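Local coordinates for minor capsid protein (Cafeteriavirus-dependent mavirus, PDB 6G42) that forms the pentons of the mavirus capsid, its single jelly-roll subunits assembling in fives, probably to close the icosahedral shell at its vertices, at the interface of chains A and B. Coordinates in Å, arbitrary orientation; residue numbers count along the deposited sequence, not the author numbering. Chains: chain A/B, Minor capsid protein.

Contact 1: the interface of chains A and B. Residues chain A 202-203, 239, 282; chain B 57, 59, 252, 298.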
ATOM      1  N   SER A 202      -5.386  -7.653  22.120  1.00 48.19           N
ATOM      2  CA  SER A 202      -6.480  -7.148  21.289  1.00 49.83           C
ATOM      3  C   SER A 202      -6.272  -5.672  20.943  1.00 49.61           C
ATOM      4  O   SER A 202      -6.007  -5.349  19.785  1.00 50.48           O
ATOM      5  CB  SER A 202      -7.842  -7.380  21.949  1.00 50.90           C
ATOM      6  OG  SER A 202      -8.874  -6.837  21.146  1.00 51.10           O
ATOM      7  N   HIS A 203      -6.381  -4.786  21.925  0.50 48.85           N
ATOM      8  CA  HIS A 203      -6.145  -3.368  21.669  0.50 48.02           C
ATOM      9  C   HIS A 203      -5.416  -2.664  22.803  0.50 47.59           C
ATOM     10  O   HIS A 203      -5.368  -3.150  23.936  0.50 46.02           O
ATOM     11  CB  HIS A 203      -7.446  -2.638  21.314  0.50 48.85           C
ATOM     12  CG  HIS A 203      -8.628  -3.037  22.140  0.50 49.79           C
ATOM     13  ND1 HIS A 203      -9.247  -4.262  22.017  0.50 50.74           N
ATOM     14  CD2 HIS A 203      -9.334  -2.352  23.069  0.50 48.74           C
ATOM     15  CE1 HIS A 203     -10.269  -4.322  22.850  0.50 49.62           C
ATOM     16  NE2 HIS A 203     -10.344  -3.175  23.500  0.50 48.52           N
ATOM     17  N   LYS A 239      -6.278  -0.817  17.630  1.00 47.80           N
ATOM     18  CA  LYS A 239      -6.249  -2.243  17.323  1.00 47.76           C
ATOM     19  C   LYS A 239      -4.827  -2.720  17.020  1.00 48.52           C
ATOM     20  O   LYS A 239      -4.170  -2.178  16.133  1.00 49.51           O
ATOM     21  CB  LYS A 239      -7.148  -2.559  16.122  1.00 49.26           C
ATOM     22  CG  LYS A 239      -7.372  -4.047  15.854  1.00 50.32           C
ATOM     23  CD  LYS A 239      -7.928  -4.724  17.089  1.00 51.58           C
ATOM     24  CE  LYS A 239      -8.420  -6.128  16.852  1.00 54.90           C
ATOM     25  NZ  LYS A 239      -8.997  -6.602  18.141  1.00 57.60           N
ATOM     26  N   TYR A 282      -7.828 -10.542  24.337  1.00 53.60           N
ATOM     27  CA  TYR A 282      -9.046 -11.123  23.741  1.00 54.27           C
ATOM     28  C   TYR A 282     -10.003 -11.760  24.752  1.00 55.87           C
ATOM     29  O   TYR A 282     -11.205 -11.850  24.487  1.00 55.69           O
ATOM     30  CB  TYR A 282      -8.686 -12.140  22.650  1.00 53.78           C
ATOM     31  CG  TYR A 282      -8.208 -11.472  21.390  1.00 52.60           C
ATOM     32  CD1 TYR A 282      -9.097 -10.764  20.582  1.00 53.27           C
ATOM     33  CD2 TYR A 282      -6.872 -11.508  21.019  1.00 51.63           C
ATOM     34  CE1 TYR A 282      -8.667 -10.126  19.434  1.00 52.45           C
ATOM     35  CE2 TYR A 282      -6.435 -10.869  19.866  1.00 52.94           C
ATOM     36  CZ  TYR A 282      -7.338 -10.180  19.078  1.00 51.48           C
ATOM     37  OH  TYR A 282      -6.915  -9.548  17.936  1.00 51.15           O
TER
ATOM     38  N   HIS B  57     -14.801  -6.872  14.949  1.00 45.79           N
ATOM     39  CA  HIS B  57     -13.728  -7.841  14.782  1.00 46.30           C
ATOM     40  C   HIS B  57     -14.308  -9.224  14.983  1.00 45.70           C
ATOM     41  O   HIS B  57     -14.709  -9.567  16.089  1.00 49.83           O
ATOM     42  CB  HIS B  57     -12.597  -7.557  15.774  1.00 47.37           C
ATOM     43  CG  HIS B  57     -11.354  -8.362  15.543  1.00 49.44           C
ATOM     44  ND1 HIS B  57     -10.913  -8.738  14.292  1.00 52.67           N
ATOM     45  CD2 HIS B  57     -10.439  -8.836  16.415  1.00 50.78           C
ATOM     46  CE1 HIS B  57      -9.786  -9.418  14.408  1.00 51.33           C
ATOM     47  NE2 HIS B  57      -9.476  -9.490  15.687  1.00 50.97           N
ATOM     48  N   HIS B  59     -13.234 -12.522  15.272  1.00 42.14           N
ATOM     49  CA  HIS B  59     -11.978 -13.211  15.550  1.00 44.67           C
ATOM     50  C   HIS B  59     -12.213 -14.696  15.747  1.00 47.72           C
ATOM     51  O   HIS B  59     -12.977 -15.075  16.624  1.00 51.29           O
ATOM     52  CB  HIS B  59     -11.354 -12.601  16.800  1.00 44.58           C
ATOM     53  CG  HIS B  59      -9.963 -13.064  17.088  1.00 45.29           C
ATOM     54  ND1 HIS B  59      -8.998 -13.198  16.112  1.00 45.37           N
ATOM     55  CD2 HIS B  59      -9.364 -13.387  18.258  1.00 44.51           C
ATOM     56  CE1 HIS B  59      -7.871 -13.604  16.668  1.00 45.20           C
ATOM     57  NE2 HIS B  59      -8.066 -13.726  17.969  1.00 44.74           N
ATOM     58  N   LEU B 252     -11.124  -8.168  10.408  1.00 44.30           N
ATOM     59  CA  LEU B 252     -11.120  -6.862  11.045  1.00 44.11           C
ATOM     60  C   LEU B 252     -11.717  -5.834  10.096  1.00 42.66           C
ATOM     61  O   LEU B 252     -11.368  -5.805   8.921  1.00 43.40           O
ATOM     62  CB  LEU B 252      -9.691  -6.469  11.410  1.00 44.81           C
ATOM     63  CG  LEU B 252      -9.482  -5.128  12.113  1.00 45.71           C
ATOM     64  CD1 LEU B 252     -10.259  -5.059  13.421  1.00 45.88           C
ATOM     65  CD2 LEU B 252      -7.996  -4.909  12.349  1.00 46.09           C
ATOM     66  N   GLN B 298     -16.098  -8.571  18.578  1.00 46.92           N
ATOM     67  CA  GLN B 298     -16.061  -7.227  19.139  1.00 48.69           C
ATOM     68  C   GLN B 298     -16.826  -6.298  18.219  1.00 49.89           C
ATOM     69  O   GLN B 298     -16.969  -6.560  17.022  1.00 49.49           O
ATOM     70  CB  GLN B 298     -14.623  -6.750  19.327  1.00 49.45           C
ATOM     71  CG  GLN B 298     -13.936  -7.376  20.532  1.00 52.12           C
ATOM     72  CD  GLN B 298     -12.407  -7.319  20.501  1.00 53.86           C
ATOM     73  OE1 GLN B 298     -11.792  -6.902  19.518  1.00 55.74           O
ATOM     74  NE2 GLN B 298     -11.788  -7.755  21.592  1.00 54.81           N
TER
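Where A:Lys239 of strand 236-239 meets B:His57 and B:Gln298, the backbone is extended on both sides, as it is at B:His59 and B:Leu252, whereas A:Ser202 departs from strand torsions near the start of strand 201-207 and A:Tyr282 is a loop residue with helix-like torsions. The flat end of B:Gln298 reaches in on a chain extended beyond CG, and its amide NE2 donates to the hydroxyl OG of A:Ser202 at 3.1 Å, nearly in the amide plane. That hydroxyl is also hydrogen-bonded to ring atom ND1 of A:His203 at 2.7 Å, a bond within chain A that would help set where OG points; the imidazole meets the amide nitrogen of B:Gln298 at its edge. On the other amide atom, OE1 takes a weak bond from the A:Lys239 ammonium NZ. The same lysine, bent at chi2 (56°), lays CE over the face of the B:His57 imidazole, 3.8 Å from its centroid, and passes CG against CD2 of B:Leu252. A:Tyr282 stacks on B:His59, the ring planes 25° apart and the centroids 4.1 Å from each other; CB of A:Ser202 covers the opposite face of the phenol ring over its centre. The phenol OH makes a weak hydrogen bond with NE2 of B:His57, whose edge faces the tyrosine. Polar pairing and aromatic stacking thus interlock, joining neighbouring subunits of the five-membered penton.

Contact 2: the interface of chains A and B. Residues chain A 258, 260; chain B 52, 54, 255, 257, 259, 262, 302, 304.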
ATOM      1  N   SER A 258     -10.468  12.873   8.369  1.00 94.99           N
ATOM      2  CA  SER A 258     -11.843  13.001   8.874  1.00 93.15           C
ATOM      3  C   SER A 258     -12.264  11.786   9.717  1.00 88.54           C
ATOM      4  O   SER A 258     -13.079  10.962   9.292  1.00 84.15           O
ATOM      5  CB  SER A 258     -12.808  13.222   7.698  1.00 95.74           C
ATOM      6  OG  SER A 258     -14.094  13.619   8.148  1.00 98.21           O
ATOM      7  N   ASN A 260     -14.084   9.980  13.067  1.00 75.08           N
ATOM      8  CA  ASN A 260     -15.245  10.135  13.953  1.00 70.09           C
ATOM      9  C   ASN A 260     -14.890   9.983  15.440  1.00 67.97           C
ATOM     10  O   ASN A 260     -15.772  10.142  16.286  1.00 67.46           O
ATOM     11  CB  ASN A 260     -16.319   9.086  13.625  1.00 70.54           C
ATOM     12  CG  ASN A 260     -16.839   9.186  12.204  1.00 71.72           C
ATOM     13  OD1 ASN A 260     -17.083  10.277  11.696  1.00 74.48           O
ATOM     14  ND2 ASN A 260     -17.038   8.039  11.562  1.00 73.57           N
TER
ATOM     15  N   ILE B  52     -23.777   4.818  13.061  1.00 48.35           N
ATOM     16  CA  ILE B  52     -22.704   4.267  12.218  1.00 47.70           C
ATOM     17  C   ILE B  52     -21.925   3.202  12.991  1.00 46.07           C
ATOM     18  O   ILE B  52     -21.728   3.334  14.204  1.00 45.81           O
ATOM     19  CB  ILE B  52     -21.763   5.377  11.686  1.00 47.91           C
ATOM     20  CG1 ILE B  52     -20.754   4.805  10.685  1.00 49.35           C
ATOM     21  CG2 ILE B  52     -21.050   6.104  12.821  1.00 47.35           C
ATOM     22  CD1 ILE B  52     -20.062   5.864   9.846  1.00 50.18           C
ATOM     23  N   GLU B  54     -18.543   1.757  13.748  1.00 47.57           N
ATOM     24  CA  GLU B  54     -17.159   2.231  13.693  1.00 48.50           C
ATOM     25  C   GLU B  54     -16.185   1.088  13.441  1.00 48.40           C
ATOM     26  O   GLU B  54     -15.305   1.197  12.592  1.00 48.99           O
ATOM     27  CB  GLU B  54     -16.793   2.957  14.990  1.00 51.78           C
ATOM     28  CG  GLU B  54     -15.451   3.700  14.975  1.00 53.90           C
ATOM     29  CD  GLU B  54     -15.426   4.942  14.081  1.00 58.15           C
ATOM     30  OE1 GLU B  54     -16.481   5.365  13.534  1.00 56.78           O
ATOM     31  OE2 GLU B  54     -14.324   5.517  13.932  1.00 62.66           O
ATOM     32  N   VAL B 255     -13.612   1.751  10.024  1.00 61.69           N
ATOM     33  CA  VAL B 255     -14.109   2.807   9.147  1.00 67.15           C
ATOM     34  C   VAL B 255     -12.965   3.745   8.756  1.00 70.22           C
ATOM     35  O   VAL B 255     -12.319   4.338   9.619  1.00 73.49           O
ATOM     36  CB  VAL B 255     -15.281   3.566   9.833  1.00 68.95           C
ATOM     37  CG1 VAL B 255     -15.622   4.877   9.145  1.00 72.89           C
ATOM     38  CG2 VAL B 255     -16.525   2.697   9.844  1.00 69.50           C
ATOM     39  N   ASN B 257     -11.664   7.304   6.881  1.00103.99           N
ATOM     40  CA  ASN B 257     -12.102   8.688   7.168  1.00109.97           C
ATOM     41  C   ASN B 257     -13.312   9.223   6.363  1.00109.39           C
ATOM     42  O   ASN B 257     -14.232   9.790   6.959  1.00104.79           O
ATOM     43  CB  ASN B 257     -10.935   9.689   7.112  1.00113.47           C
ATOM     44  CG  ASN B 257     -10.029   9.502   5.901  1.00117.07           C
ATOM     45  OD1 ASN B 257      -9.609   8.385   5.593  1.00120.97           O
ATOM     46  ND2 ASN B 257      -9.702  10.600   5.225  1.00117.25           N
ATOM     47  N   SER B 259     -16.447   9.241   5.540  1.00107.28           N
ATOM     48  CA  SER B 259     -17.480   8.485   6.266  1.00105.78           C
ATOM     49  C   SER B 259     -18.881   8.712   5.698  1.00 99.39           C
ATOM     50  O   SER B 259     -19.473   9.776   5.905  1.00103.06           O
ATOM     51  CB  SER B 259     -17.451   8.872   7.752  1.00106.12           C
ATOM     52  OG  SER B 259     -18.391   8.123   8.498  1.00107.49           O
ATOM     53  N   TYR B 262     -23.993   5.972   7.091  1.00 62.10           N
ATOM     54  CA  TYR B 262     -24.880   6.455   8.154  1.00 57.40           C
ATOM     55  C   TYR B 262     -26.316   5.965   7.945  1.00 56.78           C
ATOM     56  O   TYR B 262     -26.762   5.782   6.805  1.00 56.98           O
ATOM     57  CB  TYR B 262     -24.872   7.986   8.190  1.00 55.24           C
ATOM     58  CG  TYR B 262     -23.629   8.606   8.798  1.00 53.21           C
ATOM     59  CD1 TYR B 262     -23.337   8.436  10.153  1.00 52.63           C
ATOM     60  CD2 TYR B 262     -22.761   9.389   8.034  1.00 51.16           C
ATOM     61  CE1 TYR B 262     -22.207   9.005  10.728  1.00 52.30           C
ATOM     62  CE2 TYR B 262     -21.625   9.965   8.601  1.00 52.19           C
ATOM     63  CZ  TYR B 262     -21.353   9.771   9.953  1.00 52.80           C
ATOM     64  OH  TYR B 262     -20.236  10.329  10.545  1.00 52.23           O
ATOM     65  N   LEU B 302     -21.454   3.973  16.948  1.00 45.10           N
ATOM     66  CA  LEU B 302     -21.522   5.396  17.278  1.00 45.47           C
ATOM     67  C   LEU B 302     -22.921   5.948  16.977  1.00 46.11           C
ATOM     68  O   LEU B 302     -23.418   5.810  15.860  1.00 45.67           O
ATOM     69  CB  LEU B 302     -20.459   6.183  16.501  1.00 44.97           C
ATOM     70  CG  LEU B 302     -20.531   7.721  16.561  1.00 45.53           C
ATOM     71  CD1 LEU B 302     -20.450   8.243  17.991  1.00 45.18           C
ATOM     72  CD2 LEU B 302     -19.445   8.351  15.698  1.00 45.93           C
ATOM     73  N   GLU B 304     -24.384   9.483  16.656  1.00 49.46           N
ATOM     74  CA  GLU B 304     -23.890  10.843  16.419  1.00 51.19           C
ATOM     75  C   GLU B 304     -25.099  11.747  16.168  1.00 51.86           C
ATOM     76  O   GLU B 304     -25.884  11.489  15.254  1.00 51.25           O
ATOM     77  CB  GLU B 304     -22.949  10.825  15.198  1.00 52.63           C
ATOM     78  CG  GLU B 304     -22.272  12.139  14.806  1.00 53.17           C
ATOM     79  CD  GLU B 304     -21.386  12.010  13.555  1.00 56.45           C
ATOM     80  OE1 GLU B 304     -20.966  10.884  13.196  1.00 57.39           O
ATOM     81  OE2 GLU B 304     -21.096  13.044  12.910  1.00 56.61           O
TER
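This is a subunit-to-subunit interface between neighbouring copies of a single jelly-roll capsid protein, and it helps hold the penton together as one chain's loop inserts a residue into the next chain's surface. A:Asn260 is that residue: it hides 92 Å² against a recess formed by B:Glu54 and B:Ile52 of strand 49-59, B:Leu302 and B:Glu304 of strand 296-305, and the loop residues B:Val255, B:Ser259 and B:Tyr262. With CG opposite its carbonyl carbon (chi1 -60°), the asparagine directs its amide inward. The amide nitrogen ND2 makes two weak hydrogen bonds, each 3.4 Å long: one to the carboxylate OE1 of B:Glu54, the other to the hydroxyl OG of B:Ser259, a poorly ordered residue. Both are close to straight at the hydrogen, but the amide and carboxylate planes are turned 65° apart. B:Tyr262 comes from the opposite direction, its phenol OH 3.4 Å from OD1 of A:Asn260, with ring and amide planes inclined by 57°. This hydroxyl donates to OE1 of B:Glu304 at 2.8 Å, on the syn side of the carboxylate, which should steady the phenol beside the asparagine. B:Ile52 supports the tyrosine too, its CD1 lying over one ring face toward the rim. The apolar side of the asparagine is met by B:Leu302, whose methyl CD2 lies 3.8 Å from CB. Two residues earlier in the loop, A:Ser258 comes alongside B:Asn257; their carbonyl oxygens are modelled too near each other for two acceptors, and with B:Asn257 poorly ordered the detail there is doubtful.

About 18 Å separates the centres of contact 1 and contact 2, and both draw on strands 49-59 and 296-305 of chain B, so one pair of strands presents two binding patches to the same neighbour. Strand 248-254 supplies contact 1 and runs on toward the loop that serves contact 2. Chain A answers with different parts: strand ends and a loop residue at contact 1, the 258-260 loop at contact 2. Because the surfaces are unlike, the pairing is head-to-tail in kind rather than two-fold, as suits a ring of five subunits, and two separated holds should restrain rocking between neighbours.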